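Local atomic coordinates of sugar-phosphate aldolase (Thermotoga maritima, PDB entry 1PVT), a protein that belongs to the class II aldolase and adducin N-terminal domain family of the AraD-like clan, built on a mixed beta-sheet flanked by helices. Residues G171-E174 / L175-T179; I156-P159 / Q160-V164; Q11-A14 / Y15-I19. All coordinates share one frame; numbering follows the deposited sequence.

Contact 1: G171-E174 / L175-T179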
loop_
_atom_site.group_PDB
_atom_site.type_symbol
_atom_site.label_atom_id
_atom_site.label_comp_id
_atom_site.label_asym_id
_atom_site.label_seq_id
_atom_site.Cartn_x
_atom_site.Cartn_y
_atom_site.Cartn_z
ATOM N N GLY A 171 -8.344 8.496 0.907
ATOM C CA GLY A 171 -8.978 7.258 1.345
ATOM C C GLY A 171 -10.443 7.093 0.975
ATOM O O GLY A 171 -11.250 6.657 1.796
ATOM N N SER A 172 -10.775 7.439 -0.266
ATOM C CA SER A 172 -12.135 7.342 -0.778
ATOM C C SER A 172 -12.266 6.082 -1.611
ATOM O O SER A 172 -11.274 5.490 -2.030
ATOM C CB SER A 172 -12.449 8.543 -1.658
ATOM O OG SER A 172 -11.629 8.528 -2.813
ATOM N N VAL A 173 -13.499 5.672 -1.853
ATOM C CA VAL A 173 -13.727 4.484 -2.652
ATOM C C VAL A 173 -13.194 4.757 -4.049
ATOM O O VAL A 173 -12.602 3.891 -4.694
ATOM C CB VAL A 173 -15.230 4.156 -2.723
ATOM C CG1 VAL A 173 -15.523 3.335 -3.967
ATOM C CG2 VAL A 173 -15.651 3.377 -1.472
ATOM N N GLU A 174 -13.412 5.990 -4.492
ATOM C CA GLU A 174 -12.990 6.467 -5.808
ATOM C C GLU A 174 -11.509 6.221 -6.027
ATOM O O GLU A 174 -11.093 5.629 -7.031
ATOM C CB GLU A 174 -13.257 7.969 -5.908
ATOM C CG GLU A 174 -12.959 8.580 -7.260
ATOM C CD GLU A 174 -12.487 10.024 -7.152
ATOM O OE1 GLU A 174 -11.267 10.235 -6.944
ATOM O OE2 GLU A 174 -13.333 10.948 -7.259
ATOM N N LEU A 175 -10.722 6.712 -5.078
ATOM C CA LEU A 175 -9.284 6.567 -5.128
ATOM C C LEU A 175 -8.988 5.109 -5.474
ATOM O O LEU A 175 -8.212 4.812 -6.388
ATOM C CB LEU A 175 -8.691 6.948 -3.766
ATOM C CG LEU A 175 -7.166 6.999 -3.620
ATOM C CD1 LEU A 175 -6.564 7.888 -4.706
ATOM C CD2 LEU A 175 -6.807 7.512 -2.230
ATOM N N GLY A 176 -9.646 4.205 -4.755
ATOM C CA GLY A 176 -9.446 2.786 -4.984
ATOM C C GLY A 176 -9.817 2.372 -6.390
ATOM O O GLY A 176 -8.989 1.832 -7.127
ATOM N N LEU A 177 -11.075 2.622 -6.750
ATOM C CA LEU A 177 -11.585 2.294 -8.076
ATOM C C LEU A 177 -10.578 2.803 -9.110
ATOM O O LEU A 177 -10.085 2.033 -9.950
ATOM C CB LEU A 177 -12.951 2.955 -8.292
ATOM C CG LEU A 177 -14.032 2.660 -7.248
ATOM C CD1 LEU A 177 -15.290 3.418 -7.617
ATOM C CD2 LEU A 177 -14.310 1.169 -7.170
ATOM N N LYS A 178 -10.271 4.099 -9.040
ATOM C CA LYS A 178 -9.301 4.696 -9.953
ATOM C C LYS A 178 -8.029 3.840 -9.971
ATOM O O LYS A 178 -7.622 3.316 -11.012
ATOM C CB LYS A 178 -8.940 6.111 -9.495
ATOM C CG LYS A 178 -10.027 7.154 -9.670
ATOM C CD LYS A 178 -9.421 8.560 -9.679
ATOM C CE LYS A 178 -10.419 9.597 -10.183
ATOM N NZ LYS A 178 -9.799 10.934 -10.429
ATOM N N THR A 179 -7.422 3.706 -8.795
ATOM C CA THR A 179 -6.196 2.944 -8.614
ATOM C C THR A 179 -6.225 1.575 -9.265
ATOM O O THR A 179 -5.295 1.202 -9.980
ATOM C CB THR A 179 -5.892 2.756 -7.125
ATOM O OG1 THR A 179 -5.653 4.036 -6.531
ATOM C CG2 THR A 179 -4.671 1.860 -6.932
#

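Contact 2: I156-P159 / Q160-V164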
loop_
_atom_site.group_PDB
_atom_site.type_symbol
_atom_site.label_atom_id
_atom_site.label_comp_id
_atom_site.label_asym_id
_atom_site.label_seq_id
_atom_site.Cartn_x
_atom_site.Cartn_y
_atom_site.Cartn_z
ATOM N N ILE A 156 12.473 -6.025 -13.622
ATOM C CA ILE A 156 12.094 -7.298 -13.023
ATOM C C ILE A 156 10.853 -7.176 -12.147
ATOM O O ILE A 156 9.863 -7.867 -12.362
ATOM C CB ILE A 156 13.236 -7.854 -12.138
ATOM C CG1 ILE A 156 14.484 -8.110 -12.987
ATOM C CG2 ILE A 156 12.776 -9.121 -11.423
ATOM C CD1 ILE A 156 15.716 -8.466 -12.176
ATOM N N PHE A 157 10.909 -6.306 -11.150
ATOM C CA PHE A 157 9.776 -6.142 -10.259
ATOM C C PHE A 157 8.612 -5.419 -10.933
ATOM O O PHE A 157 7.468 -5.494 -10.470
ATOM C CB PHE A 157 10.206 -5.395 -8.994
ATOM C CG PHE A 157 11.136 -6.179 -8.104
ATOM C CD1 PHE A 157 12.422 -6.506 -8.528
ATOM C CD2 PHE A 157 10.732 -6.570 -6.827
ATOM C CE1 PHE A 157 13.298 -7.209 -7.690
ATOM C CE2 PHE A 157 11.601 -7.274 -5.980
ATOM C CZ PHE A 157 12.886 -7.593 -6.412
ATOM N N PHE A 158 8.895 -4.717 -12.025
ATOM C CA PHE A 158 7.844 -4.005 -12.743
ATOM C C PHE A 158 7.992 -4.255 -14.213
ATOM O O PHE A 158 8.409 -3.374 -14.969
ATOM C CB PHE A 158 7.921 -2.514 -12.475
ATOM C CG PHE A 158 8.059 -2.195 -11.040
ATOM C CD1 PHE A 158 9.313 -2.137 -10.452
ATOM C CD2 PHE A 158 6.936 -2.024 -10.251
ATOM C CE1 PHE A 158 9.447 -1.916 -9.093
ATOM C CE2 PHE A 158 7.056 -1.803 -8.894
ATOM C CZ PHE A 158 8.315 -1.750 -8.311
ATOM N N PRO A 159 7.673 -5.481 -14.638
ATOM C CA PRO A 159 7.760 -5.875 -16.041
ATOM C C PRO A 159 6.886 -4.944 -16.879
ATOM O O PRO A 159 7.304 -4.466 -17.934
ATOM C CB PRO A 159 7.249 -7.312 -16.019
ATOM C CG PRO A 159 7.683 -7.789 -14.670
ATOM C CD PRO A 159 7.286 -6.627 -13.799
ATOM N N GLN A 160 5.673 -4.675 -16.405
ATOM C CA GLN A 160 4.775 -3.779 -17.131
ATOM C C GLN A 160 5.112 -2.307 -16.855
ATOM O O GLN A 160 4.931 -1.440 -17.724
ATOM C CB GLN A 160 3.312 -4.049 -16.752
ATOM C CG GLN A 160 2.607 -5.114 -17.605
ATOM C CD GLN A 160 3.173 -6.522 -17.418
ATOM O OE1 GLN A 160 4.291 -6.824 -17.856
ATOM N NE2 GLN A 160 2.396 -7.391 -16.761
ATOM N N GLY A 161 5.612 -2.030 -15.651
ATOM C CA GLY A 161 5.944 -0.664 -15.297
ATOM C C GLY A 161 4.934 -0.138 -14.302
ATOM O O GLY A 161 4.231 -0.921 -13.662
ATOM N N ILE A 162 4.841 1.183 -14.186
ATOM C CA ILE A 162 3.924 1.804 -13.231
ATOM C C ILE A 162 3.010 2.858 -13.832
ATOM O O ILE A 162 3.228 3.322 -14.949
ATOM C CB ILE A 162 4.703 2.480 -12.084
ATOM C CG1 ILE A 162 5.874 3.274 -12.664
ATOM C CG2 ILE A 162 5.191 1.441 -11.100
ATOM C CD1 ILE A 162 6.700 3.993 -11.634
ATOM N N SER A 163 1.999 3.250 -13.064
ATOM C CA SER A 163 1.052 4.258 -13.510
ATOM C C SER A 163 0.780 5.268 -12.402
ATOM O O SER A 163 0.807 4.931 -11.217
ATOM C CB SER A 163 -0.250 3.588 -13.927
ATOM O OG SER A 163 -0.758 2.808 -12.862
ATOM N N VAL A 164 0.523 6.510 -12.795
ATOM C CA VAL A 164 0.243 7.566 -11.837
ATOM C C VAL A 164 -1.261 7.684 -11.705
ATOM O O VAL A 164 -1.991 7.283 -12.601
ATOM C CB VAL A 164 0.804 8.911 -12.312
ATOM C CG1 VAL A 164 0.562 9.968 -11.261
ATOM C CG2 VAL A 164 2.280 8.783 -12.607
#

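Contact 3: Q11-A14 / Y15-I19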
loop_
_atom_site.group_PDB
_atom_site.type_symbol
_atom_site.label_atom_id
_atom_site.label_comp_id
_atom_site.label_asym_id
_atom_site.label_seq_id
_atom_site.Cartn_x
_atom_site.Cartn_y
_atom_site.Cartn_z
ATOM N N GLN A 11 4.581 -6.326 10.927
ATOM C CA GLN A 11 5.352 -5.548 11.884
ATOM C C GLN A 11 6.789 -5.368 11.427
ATOM O O GLN A 11 7.351 -4.277 11.538
ATOM C CB GLN A 11 5.317 -6.220 13.241
ATOM C CG GLN A 11 3.976 -6.102 13.906
ATOM C CD GLN A 11 3.996 -6.629 15.321
ATOM O OE1 GLN A 11 4.166 -7.830 15.546
ATOM N NE2 GLN A 11 3.834 -5.732 16.292
ATOM N N LYS A 12 7.380 -6.437 10.906
ATOM C CA LYS A 12 8.747 -6.376 10.415
ATOM C C LYS A 12 8.854 -5.313 9.319
ATOM O O LYS A 12 9.787 -4.513 9.315
ATOM C CB LYS A 12 9.177 -7.746 9.890
ATOM C CG LYS A 12 10.567 -7.769 9.275
ATOM C CD LYS A 12 11.038 -9.195 8.972
ATOM C CE LYS A 12 12.366 -9.199 8.194
ATOM N NZ LYS A 12 13.481 -8.522 8.929
ATOM N N VAL A 13 7.894 -5.292 8.400
ATOM C CA VAL A 13 7.888 -4.300 7.316
ATOM C C VAL A 13 7.717 -2.875 7.859
ATOM O O VAL A 13 8.337 -1.934 7.360
ATOM C CB VAL A 13 6.758 -4.607 6.283
ATOM C CG1 VAL A 13 6.477 -3.378 5.402
ATOM C CG2 VAL A 13 7.158 -5.814 5.423
ATOM N N ALA A 14 6.878 -2.725 8.878
ATOM C CA ALA A 14 6.644 -1.425 9.486
ATOM C C ALA A 14 7.961 -0.916 9.999
ATOM O O ALA A 14 8.275 0.255 9.854
ATOM C CB ALA A 14 5.691 -1.552 10.629
ATOM N N TYR A 15 8.732 -1.805 10.611
ATOM C CA TYR A 15 10.029 -1.433 11.157
ATOM C C TYR A 15 10.963 -0.919 10.084
ATOM O O TYR A 15 11.468 0.196 10.171
ATOM C CB TYR A 15 10.698 -2.617 11.828
ATOM C CG TYR A 15 12.080 -2.279 12.309
ATOM C CD1 TYR A 15 12.261 -1.431 13.394
ATOM C CD2 TYR A 15 13.210 -2.754 11.639
ATOM C CE1 TYR A 15 13.530 -1.053 13.807
ATOM C CE2 TYR A 15 14.489 -2.384 12.039
ATOM C CZ TYR A 15 14.644 -1.526 13.128
ATOM O OH TYR A 15 15.904 -1.116 13.534
ATOM N N TRP A 16 11.207 -1.737 9.071
ATOM C CA TRP A 16 12.100 -1.328 8.009
ATOM C C TRP A 16 11.682 -0.045 7.332
ATOM O O TRP A 16 12.512 0.753 6.904
ATOM C CB TRP A 16 12.235 -2.457 7.007
ATOM C CG TRP A 16 13.184 -3.441 7.542
ATOM C CD1 TRP A 16 12.898 -4.581 8.242
ATOM C CD2 TRP A 16 14.601 -3.279 7.595
ATOM N NE1 TRP A 16 14.056 -5.135 8.741
ATOM C CE2 TRP A 16 15.117 -4.354 8.358
ATOM C CE3 TRP A 16 15.489 -2.320 7.072
ATOM C CZ2 TRP A 16 16.484 -4.498 8.614
ATOM C CZ3 TRP A 16 16.842 -2.461 7.324
ATOM C CH2 TRP A 16 17.329 -3.546 8.090
ATOM N N LEU A 17 10.378 0.146 7.250
ATOM C CA LEU A 17 9.788 1.336 6.652
ATOM C C LEU A 17 10.230 2.580 7.453
ATOM O O LEU A 17 10.649 3.594 6.878
ATOM C CB LEU A 17 8.259 1.186 6.700
ATOM C CG LEU A 17 7.355 1.338 5.476
ATOM C CD1 LEU A 17 8.100 1.018 4.214
ATOM C CD2 LEU A 17 6.162 0.407 5.631
ATOM N N ALA A 18 10.138 2.483 8.780
ATOM C CA ALA A 18 10.502 3.575 9.679
ATOM C C ALA A 18 12.005 3.805 9.756
ATOM O O ALA A 18 12.476 4.933 9.652
ATOM C CB ALA A 18 9.951 3.301 11.071
ATOM N N ILE A 19 12.755 2.728 9.931
ATOM C CA ILE A 19 14.202 2.823 10.044
ATOM C C ILE A 19 14.855 3.379 8.793
ATOM O O ILE A 19 15.861 4.056 8.888
ATOM C CB ILE A 19 14.832 1.450 10.346
ATOM C CG1 ILE A 19 16.148 1.633 11.080
ATOM C CG2 ILE A 19 15.084 0.687 9.058
ATOM C CD1 ILE A 19 15.988 2.010 12.515
#

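Contact 1: G171-E174 / L175-T179
S172 meets L175 at the start of helix 173-182 and caps it. With OG lodged between its own backbone N and carbonyl carbon (chi1 65°), the serine takes the N-cap place: L175 N donates to S172 OG over 3.0 Å in an almost straight bond, 166° at the hydrogen. S172 OG also bonds K169 O. The regular helix bonds then begin, after a weak one from G176 N to S172 O: L177 N gives to V173 O at 2.9 Å and K178 N to E174 O at 2.7 Å. L175 O is gripped twice, by T179 N and by T179 OG1 at 2.7 Å, the hydroxyl lying above the carbonyl plane.

Among charges, E174 and K178 run side by side in a long salt bridge, OE1 to NZ 3.8 Å. E174 OE1 approaches the lysine's CE, at 3.4 Å, more closely than its nitrogen, and E166 is the stronger partner of K178.

The apolar pair is V173 with L177, CG1 on CD1 at 3.7 Å, crossing at a slant and both leaning on M108 of helix 103-115. L175 packs on W191, so this first turn of the crossover helix between strands 163-165 and 188-191 lies against both helix 103-115 and the sheet.

Contact 2: I156-P159 / Q160-V164
At F158 the chain turns out of helix 152-157, and the bend brings its CA to 4.6 Å from that of G161, where phi of 108° and psi of -160° call for glycine. F158 O faces G161 N at 3.2 Å across this turn.

The apolar contact is F158 on I162. CG2 of the isoleucine comes to 4.0 Å from CD2 of the ring, at a slant to it. I162 directs this methyl anti to its carbonyl carbon, while CG1 takes the tighter place between N and C (chi1 45°). Nearer the backbone, F158 CB rests on G161 CA at 3.9 Å.

P159 and Q160 form a more exposed pair on the turn. The glutamine chain bends at chi2 and folds back, bringing OE1 to 3.5 Å from P159 CB and 3.4 Å from P159 C; this is van der Waals contact of the amide oxygen with the proline.

The turn joins helix 152-157 to strand 163-165, an outermost strand of the sheet within this chain. F158 packs on R209 and L213 of helix 203-224 and, together with I162, on A188 of the neighbouring strand 188-191; I162 also reaches L190 and, in helix 144-147, L144.

Contact 3: Q11-A14 / Y15-I19
K12 runs alongside W16, one helical turn further along helix 2-19, and the two side chains point the same way. From CB the lysine sets out with CG anti to the backbone N (chi1 177°). CG passes 4.1 Å from CD1 of the indole, the first touch between the two. CD and CE carry the chain on in extended form, and only at chi4 (60°) does it bend, swinging NZ back to the pyrrole end of the tryptophan, 3.4 Å from NE1. Ammonium and indole N-H are both donors, so this nearness is not a hydrogen bond.

The indole is also met by the backbone of K12. Its carbonyl O lies at the edge of the W16 ring near the ring plane, 3.3 Å from CD1, and the same oxygen accepts the helix bond from W16 N at an N-H...O angle of 171°. Y15 CD2 sits over one face of the indole, 3.8 Å above the plane and offset toward the rim. The packing is reciprocal but unequal, because W16 CD1 lies in the plane of the tyrosine ring, at its edge, while I19 CB covers part of one tyrosine face.

On another side of the helix, V13 and L17 run side by side in the same direction, CG1 against CD2 at 3.8 Å. L17 N bonds V13 O at 2.9 Å, while Y15 N reaches Q11 O and A18 N reaches A14 O, all within unbroken alpha-helix.

Around this helix, V13 and L17 bury themselves against I30 of strand 28-34 and Y207 of helix 203-224, which W16 touches too. A14 packs on V72, whose O receives Q11 NE2, and Y15 meets the ring of Y73 edge-to-face, so helix 69-72 and the loop after it border the helix as well.

The three contacts come in series along the chain, contact 3 first, then contact 2, then contact 1, all within the class II aldolase and adducin N-terminal domain, and none touches another. Contacts 1 and 2 are neighbours in the fold: strand 163-165, where contact 2 ends, leads into the helix that contact 1 begins, and their nearest atoms are about 6 Å apart, though their centres are 20 Å apart. Contact 3 lies on the opposite side of the chain's centre from contact 1, with about 17 Å between nearest atoms, and about 12 Å from contact 2 by the same measure. Helix 203-224 is a common neighbour of contacts 2 and 3, packing against side chains of both.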